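Local coordinates for protein Rv3303c-lpdA (Mycobacterium tuberculosis, PDB 1XDI) that probably reduces quinones such as menadione to quinols with electrons from NADH or NADPH, using one bound FAD per subunit, at residues P50-I55 / G194-D199; V188-T193 / V217-D222; A154-L159 / T171-Y176. One frame throughout, in Å; residues are numbered along the deposited sequence.

Contact 1 of 3, residues P50-I55 / G194-D199; sequences PSKTFI and GAEFVD. With FAD (flavin-adenine dinucleotide), chain C.
Lys52 NZ is gripped from several directions, first by a salt bridge to Glu196 OE1 at 2.6 Å. Lys52 NZ also donates to FAD N5 at 3.1 Å, to Ser51 OG and, weakly, to FAD O4. A lysine–glutamate pair beside N5 is a hallmark of the flavoprotein disulfide reductase family, as in glutathione reductase. Here it ties helix 48-64, which borders the flavin, to helix 192-203 of the second Rossmann domain; the two segments run nearly parallel, inclined by 25°. Lysine suits the place through its length: the chain leaves CA away from the other helix and is bent at chi2 (69°, which places CD) and at chi3, yet NZ ends beside Glu196. Glu196, extended beyond CG, receives NZ on the syn side of OE1, 30° out of the carboxylate plane, while OE2 takes the backbone N of Phe357. Ser51 OG, with one proton to share, also bonds with the Asp47 and Cys48 carbonyls. Beyond the charged pair, apolar side chains suit the buried interface. Ile55 CD1 lies 3.8 Å from Glu196 CB. Ser51 CB packs on Phe197 CZ, and Phe54 CD2 comes to the Phe197 ring edge, 4.4 Å from Phe197 CE1.

Contact 2 of 3, residues V188-T193 / V217-D222; sequences VGSGVT and VLPYED
Ser190 packs its CB over the backbone carbonyl of Val217 and the ring of Pro219, whose CD is 4.2 Å from Ser190 CB. The serine sits in the glycine-rich turn of a Rossmann domain, between strand 185-188 and helix 192-203. Gly189, Gly191 and Gly194 follow a GxGxxG pattern, consistent with the NAD(P)H-binding domain of this family. The opposing residues 217-222 belong to the loop that follows the next strand, 208-211, and leads into helix 223-235, so the contact brings two successive loops of the sheet together. The backbones come close, with Ser190 CA 5.0 Å from Val217 CA and Gly191 next to Leu218.

Little bonding joins them. Gly191 N makes a weak, bent hydrogen bond to Val217 O, 3.5 Å long with an N-H...O angle of only 122°. A small residue such as serine suits this place, since the partners are mainly backbone and a proline ring. Its CB is directed at the other loop, while OG lies between the backbone N and the carbonyl carbon (chi1 49°) and bonds to the amide of Gln214. Glycine is called for at 189 by its positive phi of 113°, at which a CB would run into the preceding carbonyl O. Gly191, its backbone almost fully extended, stands at the N-cap of helix 192-203.

Val217 and Leu218 turn CB away from the turn, and their side chains touch Phe233 and Leu229 of helix 223-235. Val217 therefore meets the glycine-rich turn with its carbonyl, and its isopropyl group takes little part. Pro219 adds a compact apolar ring beside that carbonyl, with Pro219 CD lying 4.1 Å from Gly191 N.

Contact 3 of 3, residues A154-L159 / T171-Y176; sequences ASPRIL and TWRQLY. With FAD (flavin-adenine dinucleotide), chain C.
The guanidinium of Arg173 carries Pro156 on one face, with CD 3.6 Å above the plane and over its centre, while a water lies at its edge, in plane, and accepts from NH1 at 2.9 Å. The indole of Trp172 has flavin methyl C7M over one face, 3.7 Å above the plane and offset toward the rim, and Pro156 CG approaches its CZ2 obliquely at 3.9 Å. Pro156 is thus packed against both side chains, crossing Arg173 at about a right angle. Trp172 and Ala154 line the FAD pocket, the tryptophan beside the dimethylbenzene end of the isoalloxazine, and Pro156 packs on that tryptophan. Strand 154-156, paired with strand 277-279, meets here the turn that follows strand 169-171 of the second Rossmann domain.

The first torsion of Trp172 (chi1 61°) sets CG between the backbone N and the carbonyl carbon; the indole lies against both flavin methyls, with FAD C8M 3.5 Å from Trp172 NE1. A broad aromatic suits these two methyls, and proline gives the arginine a compact apolar surface. Arg173, extended from CG to NE, spans to strand 154-156, where NH2 makes a weak hydrogen bond of 3.5 Å to Ala154 O. The same water joins NH1 to Ser155 OG.

The turn itself is closed by a reciprocal pair of bonds: Thr171 N donates to Gln174 OE1 at 3.1 Å, and Gln174 N donates weakly to Thr171 OG1. Outside the two segments, Asp47 OD1 receives both Trp172 NE1 and Arg173 NE. Such a carboxylate would help to offset the arginine charge and fix the indole's rotation, so that the methyls lie against an indole whose NE1 is paired, while the polar groups around it are met by Asp47, the backbone and water.

Contact 1 is the buried one, contact 2 is partly buried, and contact 3 lies at the surface. Contacts 1 and 2 share helix 192-203, one using its body and the other its N-terminal turn, and they touch where Ala195 CB packs 3.5 Å from Leu218 CG. Contacts 1 and 3 both reach the flavin, the first at N5 with charge, the third at the methyl end with an aromatic face; Phe197 packs against Trp172 and Tyr176 between them. Contact 2 lacks such chemistry, relying on backbone and small side chains in the probable nucleotide-binding turn. Only slight packing, Thr193 on Trp172, connects contacts 2 and 3.

Contact 1 of 3, residues P50-I55 / G194-D199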
loop_
_atom_site.group_PDB
_atom_site.type_symbol
_atom_site.label_atom_id
_atom_site.label_comp_id
_atom_site.label_asym_id
_atom_site.label_seq_id
_atom_site.Cartn_x
_atom_site.Cartn_y
_atom_site.Cartn_z
ATOM N N PRO A 50 -10.825 32.269 17.734
ATOM C CA PRO A 50 -10.912 33.747 17.682
ATOM C C PRO A 50 -9.839 34.449 16.796
ATOM O O PRO A 50 -10.208 35.200 15.882
ATOM C CB PRO A 50 -10.797 34.157 19.141
ATOM C CG PRO A 50 -11.436 33.056 19.858
ATOM C CD PRO A 50 -10.906 31.808 19.132
ATOM N N SER A 51 -8.536 34.234 17.035
ATOM C CA SER A 51 -7.532 34.873 16.152
ATOM C C SER A 51 -7.831 34.608 14.665
ATOM O O SER A 51 -7.777 35.547 13.851
ATOM C CB SER A 51 -6.091 34.427 16.448
ATOM O OG SER A 51 -6.016 33.033 16.738
ATOM N N LYS A 52 -8.160 33.356 14.306
ATOM C CA LYS A 52 -8.473 33.023 12.924
ATOM C C LYS A 52 -9.708 33.774 12.488
ATOM O O LYS A 52 -9.806 34.158 11.331
ATOM C CB LYS A 52 -8.681 31.503 12.723
ATOM C CG LYS A 52 -7.390 30.643 12.411
ATOM C CD LYS A 52 -6.447 30.543 13.591
ATOM C CE LYS A 52 -5.107 31.208 13.313
ATOM N NZ LYS A 52 -4.272 31.328 14.545
ATOM N N THR A 53 -10.647 33.992 13.400
ATOM C CA THR A 53 -11.854 34.736 13.046
ATOM C C THR A 53 -11.412 36.166 12.792
ATOM O O THR A 53 -11.631 36.728 11.706
ATOM C CB THR A 53 -12.872 34.705 14.178
ATOM O OG1 THR A 53 -12.926 33.366 14.663
ATOM C CG2 THR A 53 -14.289 35.105 13.713
ATOM N N PHE A 54 -10.767 36.750 13.790
ATOM C CA PHE A 54 -10.242 38.120 13.671
ATOM C C PHE A 54 -9.502 38.314 12.348
ATOM O O PHE A 54 -9.756 39.273 11.627
ATOM C CB PHE A 54 -9.273 38.426 14.827
ATOM C CG PHE A 54 -8.841 39.833 14.886
ATOM C CD1 PHE A 54 -9.697 40.798 15.336
ATOM C CD2 PHE A 54 -7.571 40.205 14.431
ATOM C CE1 PHE A 54 -9.298 42.163 15.337
ATOM C CE2 PHE A 54 -7.165 41.572 14.427
ATOM C CZ PHE A 54 -8.033 42.551 14.878
ATOM N N ILE A 55 -8.600 37.385 12.038
ATOM C CA ILE A 55 -7.789 37.438 10.822
ATOM C C ILE A 55 -8.603 37.298 9.557
ATOM O O ILE A 55 -8.252 37.894 8.540
ATOM C CB ILE A 55 -6.661 36.368 10.847
ATOM C CG1 ILE A 55 -5.560 36.780 11.831
ATOM C CG2 ILE A 55 -6.095 36.193 9.518
ATOM C CD1 ILE A 55 -4.447 35.758 12.008
ATOM N N GLY A 194 2.757 35.874 17.265
ATOM C CA GLY A 194 2.965 37.301 17.180
ATOM C C GLY A 194 2.932 37.580 15.678
ATOM O O GLY A 194 2.372 38.588 15.198
ATOM N N ALA A 195 3.510 36.663 14.902
ATOM C CA ALA A 195 3.564 36.890 13.480
ATOM C C ALA A 195 2.217 37.081 12.885
ATOM O O ALA A 195 2.026 37.987 12.056
ATOM C CB ALA A 195 4.282 35.761 12.776
ATOM N N GLU A 196 1.278 36.235 13.310
ATOM C CA GLU A 196 -0.078 36.289 12.773
ATOM C C GLU A 196 -0.809 37.619 13.060
ATOM O O GLU A 196 -1.449 38.192 12.153
ATOM C CB GLU A 196 -0.903 35.097 13.285
ATOM C CG GLU A 196 -0.523 33.706 12.754
ATOM C CD GLU A 196 -1.334 32.552 13.421
ATOM O OE1 GLU A 196 -2.099 32.834 14.392
ATOM O OE2 GLU A 196 -1.201 31.371 13.004
ATOM N N PHE A 197 -0.691 38.123 14.284
ATOM C CA PHE A 197 -1.351 39.368 14.675
ATOM C C PHE A 197 -0.690 40.593 14.052
ATOM O O PHE A 197 -1.380 41.530 13.666
ATOM C CB PHE A 197 -1.408 39.501 16.216
ATOM C CG PHE A 197 -2.497 38.667 16.856
ATOM C CD1 PHE A 197 -3.834 38.852 16.522
ATOM C CD2 PHE A 197 -2.196 37.710 17.790
ATOM C CE1 PHE A 197 -4.856 38.091 17.125
ATOM C CE2 PHE A 197 -3.197 36.943 18.403
ATOM C CZ PHE A 197 -4.535 37.135 18.067
ATOM N N VAL A 198 0.640 40.599 13.944
ATOM C CA VAL A 198 1.304 41.709 13.327
ATOM C C VAL A 198 0.684 41.789 11.920
ATOM O O VAL A 198 0.285 42.869 11.451
ATOM C CB VAL A 198 2.803 41.427 13.219
ATOM C CG1 VAL A 198 3.451 42.306 12.100
ATOM C CG2 VAL A 198 3.464 41.615 14.570
ATOM N N ASP A 199 0.597 40.646 11.239
ATOM C CA ASP A 199 0.050 40.635 9.907
ATOM C C ASP A 199 -1.393 41.129 9.921
ATOM O O ASP A 199 -1.778 41.997 9.151
ATOM C CB ASP A 199 0.146 39.227 9.372
ATOM C CG ASP A 199 -0.262 39.109 7.902
ATOM O OD1 ASP A 199 -1.181 39.819 7.414
ATOM O OD2 ASP A 199 0.307 38.229 7.224
HETATM P PA FAD C . -7.197 23.866 25.793
HETATM O O1A FAD C . -6.262 24.985 26.236
HETATM O O2A FAD C . -7.906 24.064 24.454
HETATM O O5B FAD C . -8.211 23.734 26.924
HETATM C C5B FAD C . -8.125 22.901 28.082
HETATM C C4B FAD C . -9.356 23.385 28.816
HETATM O O4B FAD C . -9.568 22.683 30.014
HETATM C C3B FAD C . -9.433 24.948 29.240
HETATM O O3B FAD C . -10.140 25.767 28.309
HETATM C C2B FAD C . -10.028 24.966 30.568
HETATM O O2B FAD C . -11.382 25.401 30.715
HETATM C C1B FAD C . -9.949 23.549 31.076
HETATM N N9A FAD C . -9.219 23.309 32.257
HETATM C C8A FAD C . -7.993 23.727 32.733
HETATM N N7A FAD C . -7.705 23.265 33.923
HETATM C C5A FAD C . -8.787 22.505 34.258
HETATM C C6A FAD C . -9.137 21.741 35.384
HETATM N N6A FAD C . -8.354 21.628 36.437
HETATM N N1A FAD C . -10.353 21.088 35.375
HETATM C C2A FAD C . -11.189 21.169 34.328
HETATM N N3A FAD C . -10.922 21.898 33.179
HETATM C C4A FAD C . -9.644 22.538 33.294
HETATM N N1 FAD C . -3.533 25.381 17.175
HETATM C C2 FAD C . -3.843 24.968 15.909
HETATM O O2 FAD C . -3.897 23.759 15.613
HETATM N N3 FAD C . -4.100 25.919 14.947
HETATM C C4 FAD C . -4.087 27.273 15.132
HETATM O O4 FAD C . -4.341 28.017 14.186
HETATM C C4X FAD C . -3.781 27.669 16.366
HETATM N N5 FAD C . -3.771 29.075 16.583
HETATM C C5X FAD C . -3.451 29.500 17.898
HETATM C C6 FAD C . -3.438 30.877 18.213
HETATM C C7 FAD C . -3.121 31.362 19.510
HETATM C C7M FAD C . -3.133 32.883 19.796
HETATM C C8 FAD C . -2.790 30.406 20.514
HETATM C C8M FAD C . -2.415 30.811 21.930
HETATM C C9 FAD C . -2.810 29.067 20.250
HETATM C C9A FAD C . -3.146 28.572 18.995
HETATM N N10 FAD C . -3.199 27.138 18.648
HETATM C C10 FAD C . -3.512 26.713 17.388
HETATM C "C1'" FAD C . -2.945 26.235 19.705
HETATM C "C2'" FAD C . -4.130 25.443 20.173
HETATM O "O2'" FAD C . -5.203 26.377 20.546
HETATM C "C3'" FAD C . -3.813 24.567 21.352
HETATM O "O3'" FAD C . -2.919 23.570 20.928
HETATM C "C4'" FAD C . -4.987 23.793 21.918
HETATM O "O4'" FAD C . -5.869 24.882 22.387
HETATM C "C5'" FAD C . -4.774 23.007 23.117
HETATM O "O5'" FAD C . -5.963 22.286 23.408
HETATM P P FAD C . -6.185 21.461 24.715
HETATM O O1P FAD C . -7.437 20.824 24.525
HETATM O O2P FAD C . -5.040 20.608 25.101
HETATM O O3P FAD C . -6.269 22.606 25.745
#

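Contact 2 of 3, residues V188-T193 / V217-D222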
loop_
_atom_site.group_PDB
_atom_site.type_symbol
_atom_site.label_atom_id
_atom_site.label_comp_id
_atom_site.label_asym_id
_atom_site.label_seq_id
_atom_site.Cartn_x
_atom_site.Cartn_y
_atom_site.Cartn_z
ATOM N N VAL A 188 5.466 42.425 21.403
ATOM C CA VAL A 188 6.670 41.858 22.001
ATOM C C VAL A 188 6.780 40.359 21.851
ATOM O O VAL A 188 5.921 39.651 22.327
ATOM C CB VAL A 188 6.714 42.240 23.502
ATOM C CG1 VAL A 188 7.928 41.642 24.177
ATOM C CG2 VAL A 188 6.714 43.753 23.623
ATOM N N GLY A 189 7.818 39.886 21.168
ATOM C CA GLY A 189 8.038 38.448 21.022
ATOM C C GLY A 189 7.898 37.864 19.639
ATOM O O GLY A 189 6.807 37.815 19.121
ATOM N N SER A 190 8.971 37.416 19.007
ATOM C CA SER A 190 8.776 36.884 17.674
ATOM C C SER A 190 8.352 35.419 17.794
ATOM O O SER A 190 8.937 34.662 18.551
ATOM C CB SER A 190 10.044 37.061 16.815
ATOM O OG SER A 190 11.196 36.620 17.495
ATOM N N GLY A 191 7.305 35.055 17.061
ATOM C CA GLY A 191 6.765 33.725 17.078
ATOM C C GLY A 191 5.583 33.689 16.114
ATOM O O GLY A 191 5.212 34.709 15.499
ATOM N N VAL A 192 4.987 32.502 15.990
ATOM C CA VAL A 192 3.864 32.292 15.102
ATOM C C VAL A 192 2.673 33.100 15.502
ATOM O O VAL A 192 1.981 33.662 14.637
ATOM C CB VAL A 192 3.441 30.805 15.046
ATOM C CG1 VAL A 192 2.254 30.635 14.137
ATOM C CG2 VAL A 192 4.629 29.964 14.555
ATOM N N THR A 193 2.408 33.182 16.805
ATOM C CA THR A 193 1.241 33.943 17.191
ATOM C C THR A 193 1.504 35.441 17.234
ATOM O O THR A 193 0.569 36.219 17.217
ATOM C CB THR A 193 0.541 33.390 18.489
ATOM O OG1 THR A 193 0.493 34.396 19.493
ATOM C CG2 THR A 193 1.231 32.175 19.003
ATOM N N VAL A 217 10.433 38.560 12.353
ATOM C CA VAL A 217 9.178 38.716 13.071
ATOM C C VAL A 217 8.654 37.306 13.210
ATOM O O VAL A 217 8.227 36.894 14.279
ATOM C CB VAL A 217 8.137 39.446 12.250
ATOM C CG1 VAL A 217 6.782 39.342 12.958
ATOM C CG2 VAL A 217 8.544 40.888 12.032
ATOM N N LEU A 218 8.692 36.567 12.100
ATOM C CA LEU A 218 8.236 35.179 12.044
ATOM C C LEU A 218 9.412 34.292 11.707
ATOM O O LEU A 218 9.695 34.064 10.537
ATOM C CB LEU A 218 7.190 35.017 10.940
ATOM C CG LEU A 218 6.309 33.781 10.747
ATOM C CD1 LEU A 218 6.302 33.402 9.285
ATOM C CD2 LEU A 218 6.780 32.657 11.608
ATOM N N PRO A 219 10.146 33.812 12.713
ATOM C CA PRO A 219 11.255 32.951 12.328
ATOM C C PRO A 219 10.524 31.733 11.851
ATOM O O PRO A 219 9.485 31.406 12.398
ATOM C CB PRO A 219 11.983 32.718 13.646
ATOM C CG PRO A 219 10.913 32.717 14.611
ATOM C CD PRO A 219 9.999 33.852 14.173
ATOM N N TYR A 220 11.042 31.066 10.833
ATOM C CA TYR A 220 10.364 29.905 10.294
ATOM C C TYR A 220 11.320 28.876 9.709
ATOM O O TYR A 220 12.286 29.219 9.084
ATOM C CB TYR A 220 9.333 30.369 9.256
ATOM C CG TYR A 220 8.349 29.278 8.890
ATOM C CD1 TYR A 220 7.436 28.779 9.841
ATOM C CD2 TYR A 220 8.447 28.626 7.652
ATOM C CE1 TYR A 220 6.682 27.658 9.577
ATOM C CE2 TYR A 220 7.689 27.498 7.372
ATOM C CZ TYR A 220 6.818 27.009 8.334
ATOM O OH TYR A 220 6.159 25.846 8.051
ATOM N N GLU A 221 11.031 27.602 9.915
ATOM C CA GLU A 221 11.905 26.514 9.444
ATOM C C GLU A 221 12.332 26.559 7.986
ATOM O O GLU A 221 13.508 26.509 7.677
ATOM C CB GLU A 221 11.271 25.126 9.740
ATOM C CG GLU A 221 12.286 23.985 10.058
ATOM C CD GLU A 221 11.729 22.945 11.112
ATOM O OE1 GLU A 221 10.617 22.339 10.913
ATOM O OE2 GLU A 221 12.421 22.729 12.152
ATOM N N ASP A 222 11.379 26.621 7.083
ATOM C CA ASP A 222 11.731 26.653 5.679
ATOM C C ASP A 222 12.136 28.058 5.236
ATOM O O ASP A 222 11.347 29.009 5.316
ATOM C CB ASP A 222 10.560 26.155 4.866
ATOM C CG ASP A 222 10.916 25.991 3.477
ATOM O OD1 ASP A 222 10.763 26.998 2.736
ATOM O OD2 ASP A 222 11.376 24.851 3.171
#

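Contact 3 of 3, residues A154-L159 / T171-Y176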
loop_
_atom_site.group_PDB
_atom_site.type_symbol
_atom_site.label_atom_id
_atom_site.label_comp_id
_atom_site.label_asym_id
_atom_site.label_seq_id
_atom_site.Cartn_x
_atom_site.Cartn_y
_atom_site.Cartn_z
ATOM N N ALA A 154 -2.988 24.988 28.268
ATOM C CA ALA A 154 -2.055 25.998 28.720
ATOM C C ALA A 154 -2.646 27.425 28.947
ATOM O O ALA A 154 -3.814 27.714 28.594
ATOM C CB ALA A 154 -0.923 26.049 27.725
ATOM N N SER A 155 -1.813 28.307 29.537
ATOM C CA SER A 155 -2.165 29.723 29.824
ATOM C C SER A 155 -1.055 30.684 29.445
ATOM O O SER A 155 0.101 30.298 29.505
ATOM C CB SER A 155 -2.440 29.883 31.300
ATOM O OG SER A 155 -3.295 28.835 31.734
ATOM N N PRO A 156 -1.370 31.941 29.053
ATOM C CA PRO A 156 -0.349 32.945 28.672
ATOM C C PRO A 156 0.797 33.084 29.630
ATOM O O PRO A 156 0.590 33.158 30.824
ATOM C CB PRO A 156 -1.126 34.232 28.661
ATOM C CG PRO A 156 -2.411 33.783 28.168
ATOM C CD PRO A 156 -2.717 32.499 28.861
ATOM N N ARG A 157 2.013 33.141 29.129
ATOM C CA ARG A 157 3.135 33.382 30.033
ATOM C C ARG A 157 3.142 34.891 30.441
ATOM O O ARG A 157 2.801 35.771 29.678
ATOM C CB ARG A 157 4.449 32.972 29.368
ATOM C CG ARG A 157 5.488 34.024 29.358
ATOM C CD ARG A 157 6.850 33.472 28.957
ATOM N NE ARG A 157 7.320 32.499 29.914
ATOM C CZ ARG A 157 7.212 31.186 29.740
ATOM N NH1 ARG A 157 6.653 30.711 28.622
ATOM N NH2 ARG A 157 7.641 30.348 30.691
ATOM N N ILE A 158 3.513 35.194 31.661
ATOM C CA ILE A 158 3.465 36.565 32.066
ATOM C C ILE A 158 4.781 37.048 32.607
ATOM O O ILE A 158 5.350 36.413 33.514
ATOM C CB ILE A 158 2.424 36.775 33.189
ATOM C CG1 ILE A 158 1.017 36.640 32.651
ATOM C CG2 ILE A 158 2.533 38.190 33.794
ATOM C CD1 ILE A 158 0.058 36.931 33.776
ATOM N N LEU A 159 5.253 38.182 32.074
ATOM C CA LEU A 159 6.497 38.789 32.543
ATOM C C LEU A 159 6.097 39.687 33.730
ATOM O O LEU A 159 5.264 40.573 33.589
ATOM C CB LEU A 159 7.101 39.630 31.429
ATOM C CG LEU A 159 8.548 40.067 31.660
ATOM C CD1 LEU A 159 9.456 38.829 31.691
ATOM C CD2 LEU A 159 8.983 41.044 30.558
ATOM N N THR A 171 -2.602 40.761 26.474
ATOM C CA THR A 171 -2.190 39.391 26.108
ATOM C C THR A 171 -3.045 39.185 24.851
ATOM O O THR A 171 -3.967 39.928 24.606
ATOM C CB THR A 171 -2.662 38.315 27.089
ATOM O OG1 THR A 171 -4.089 38.310 27.080
ATOM C CG2 THR A 171 -2.182 38.564 28.481
ATOM N N TRP A 172 -2.791 38.187 24.047
ATOM C CA TRP A 172 -3.660 38.029 22.885
ATOM C C TRP A 172 -5.152 37.766 23.236
ATOM O O TRP A 172 -6.057 38.117 22.443
ATOM C CB TRP A 172 -3.115 36.917 21.989
ATOM C CG TRP A 172 -3.074 35.639 22.655
ATOM C CD1 TRP A 172 -4.099 34.761 22.795
ATOM C CD2 TRP A 172 -1.950 35.053 23.299
ATOM N NE1 TRP A 172 -3.684 33.652 23.483
ATOM C CE2 TRP A 172 -2.362 33.809 23.810
ATOM C CE3 TRP A 172 -0.640 35.453 23.499
ATOM C CZ2 TRP A 172 -1.501 32.959 24.511
ATOM C CZ3 TRP A 172 0.220 34.592 24.203
ATOM C CH2 TRP A 172 -0.217 33.366 24.698
ATOM N N ARG A 173 -5.428 37.162 24.397
ATOM C CA ARG A 173 -6.811 36.909 24.778
ATOM C C ARG A 173 -7.596 38.204 24.941
ATOM O O ARG A 173 -8.797 38.263 24.624
ATOM C CB ARG A 173 -6.898 36.079 26.053
ATOM C CG ARG A 173 -6.524 34.634 25.820
ATOM C CD ARG A 173 -6.413 33.787 27.057
ATOM N NE ARG A 173 -5.982 32.470 26.641
ATOM C CZ ARG A 173 -5.953 31.432 27.446
ATOM N NH1 ARG A 173 -6.315 31.602 28.702
ATOM N NH2 ARG A 173 -5.630 30.231 26.985
ATOM N N GLN A 174 -6.912 39.257 25.385
ATOM C CA GLN A 174 -7.523 40.571 25.579
ATOM C C GLN A 174 -7.719 41.526 24.383
ATOM O O GLN A 174 -8.476 42.456 24.485
ATOM C CB GLN A 174 -6.750 41.279 26.660
ATOM C CG GLN A 174 -6.663 40.399 27.877
ATOM C CD GLN A 174 -5.775 40.988 28.934
ATOM O OE1 GLN A 174 -4.662 41.414 28.653
ATOM N NE2 GLN A 174 -6.253 41.015 30.149
ATOM N N LEU A 175 -7.061 41.312 23.259
ATOM C CA LEU A 175 -7.226 42.197 22.115
ATOM C C LEU A 175 -8.673 42.611 21.679
ATOM O O LEU A 175 -8.891 43.725 21.200
ATOM C CB LEU A 175 -6.521 41.569 20.908
ATOM C CG LEU A 175 -5.025 41.435 21.072
ATOM C CD1 LEU A 175 -4.446 40.393 20.173
ATOM C CD2 LEU A 175 -4.415 42.796 20.780
ATOM N N TYR A 176 -9.650 41.725 21.828
ATOM C CA TYR A 176 -11.002 41.992 21.354
ATOM C C TYR A 176 -11.840 42.775 22.310
ATOM O O TYR A 176 -13.047 42.911 22.135
ATOM C CB TYR A 176 -11.680 40.682 21.017
ATOM C CG TYR A 176 -10.715 39.731 20.357
ATOM C CD1 TYR A 176 -10.138 40.010 19.120
ATOM C CD2 TYR A 176 -10.383 38.546 20.975
ATOM C CE1 TYR A 176 -9.267 39.111 18.535
ATOM C CE2 TYR A 176 -9.506 37.649 20.401
ATOM C CZ TYR A 176 -8.954 37.927 19.200
ATOM O OH TYR A 176 -8.035 37.029 18.711
HETATM P PA FAD C . -7.197 23.866 25.793
HETATM O O1A FAD C . -6.262 24.985 26.236
HETATM O O2A FAD C . -7.906 24.064 24.454
HETATM O O5B FAD C . -8.211 23.734 26.924
HETATM C C5B FAD C . -8.125 22.901 28.082
HETATM C C4B FAD C . -9.356 23.385 28.816
HETATM O O4B FAD C . -9.568 22.683 30.014
HETATM C C3B FAD C . -9.433 24.948 29.240
HETATM O O3B FAD C . -10.140 25.767 28.309
HETATM C C2B FAD C . -10.028 24.966 30.568
HETATM O O2B FAD C . -11.382 25.401 30.715
HETATM C C1B FAD C . -9.949 23.549 31.076
HETATM N N9A FAD C . -9.219 23.309 32.257
HETATM C C8A FAD C . -7.993 23.727 32.733
HETATM N N7A FAD C . -7.705 23.265 33.923
HETATM C C5A FAD C . -8.787 22.505 34.258
HETATM C C6A FAD C . -9.137 21.741 35.384
HETATM N N6A FAD C . -8.354 21.628 36.437
HETATM N N1A FAD C . -10.353 21.088 35.375
HETATM C C2A FAD C . -11.189 21.169 34.328
HETATM N N3A FAD C . -10.922 21.898 33.179
HETATM C C4A FAD C . -9.644 22.538 33.294
HETATM N N1 FAD C . -3.533 25.381 17.175
HETATM C C2 FAD C . -3.843 24.968 15.909
HETATM O O2 FAD C . -3.897 23.759 15.613
HETATM N N3 FAD C . -4.100 25.919 14.947
HETATM C C4 FAD C . -4.087 27.273 15.132
HETATM O O4 FAD C . -4.341 28.017 14.186
HETATM C C4X FAD C . -3.781 27.669 16.366
HETATM N N5 FAD C . -3.771 29.075 16.583
HETATM C C5X FAD C . -3.451 29.500 17.898
HETATM C C6 FAD C . -3.438 30.877 18.213
HETATM C C7 FAD C . -3.121 31.362 19.510
HETATM C C7M FAD C . -3.133 32.883 19.796
HETATM C C8 FAD C . -2.790 30.406 20.514
HETATM C C8M FAD C . -2.415 30.811 21.930
HETATM C C9 FAD C . -2.810 29.067 20.250
HETATM C C9A FAD C . -3.146 28.572 18.995
HETATM N N10 FAD C . -3.199 27.138 18.648
HETATM C C10 FAD C . -3.512 26.713 17.388
HETATM C "C1'" FAD C . -2.945 26.235 19.705
HETATM C "C2'" FAD C . -4.130 25.443 20.173
HETATM O "O2'" FAD C . -5.203 26.377 20.546
HETATM C "C3'" FAD C . -3.813 24.567 21.352
HETATM O "O3'" FAD C . -2.919 23.570 20.928
HETATM C "C4'" FAD C . -4.987 23.793 21.918
HETATM O "O4'" FAD C . -5.869 24.882 22.387
HETATM C "C5'" FAD C . -4.774 23.007 23.117
HETATM O "O5'" FAD C . -5.963 22.286 23.408
HETATM P P FAD C . -6.185 21.461 24.715
HETATM O O1P FAD C . -7.437 20.824 24.525
HETATM O O2P FAD C . -5.040 20.608 25.101
HETATM O O3P FAD C . -6.269 22.606 25.745
HETATM O O HOH W 1 -5.756 29.727 30.834
#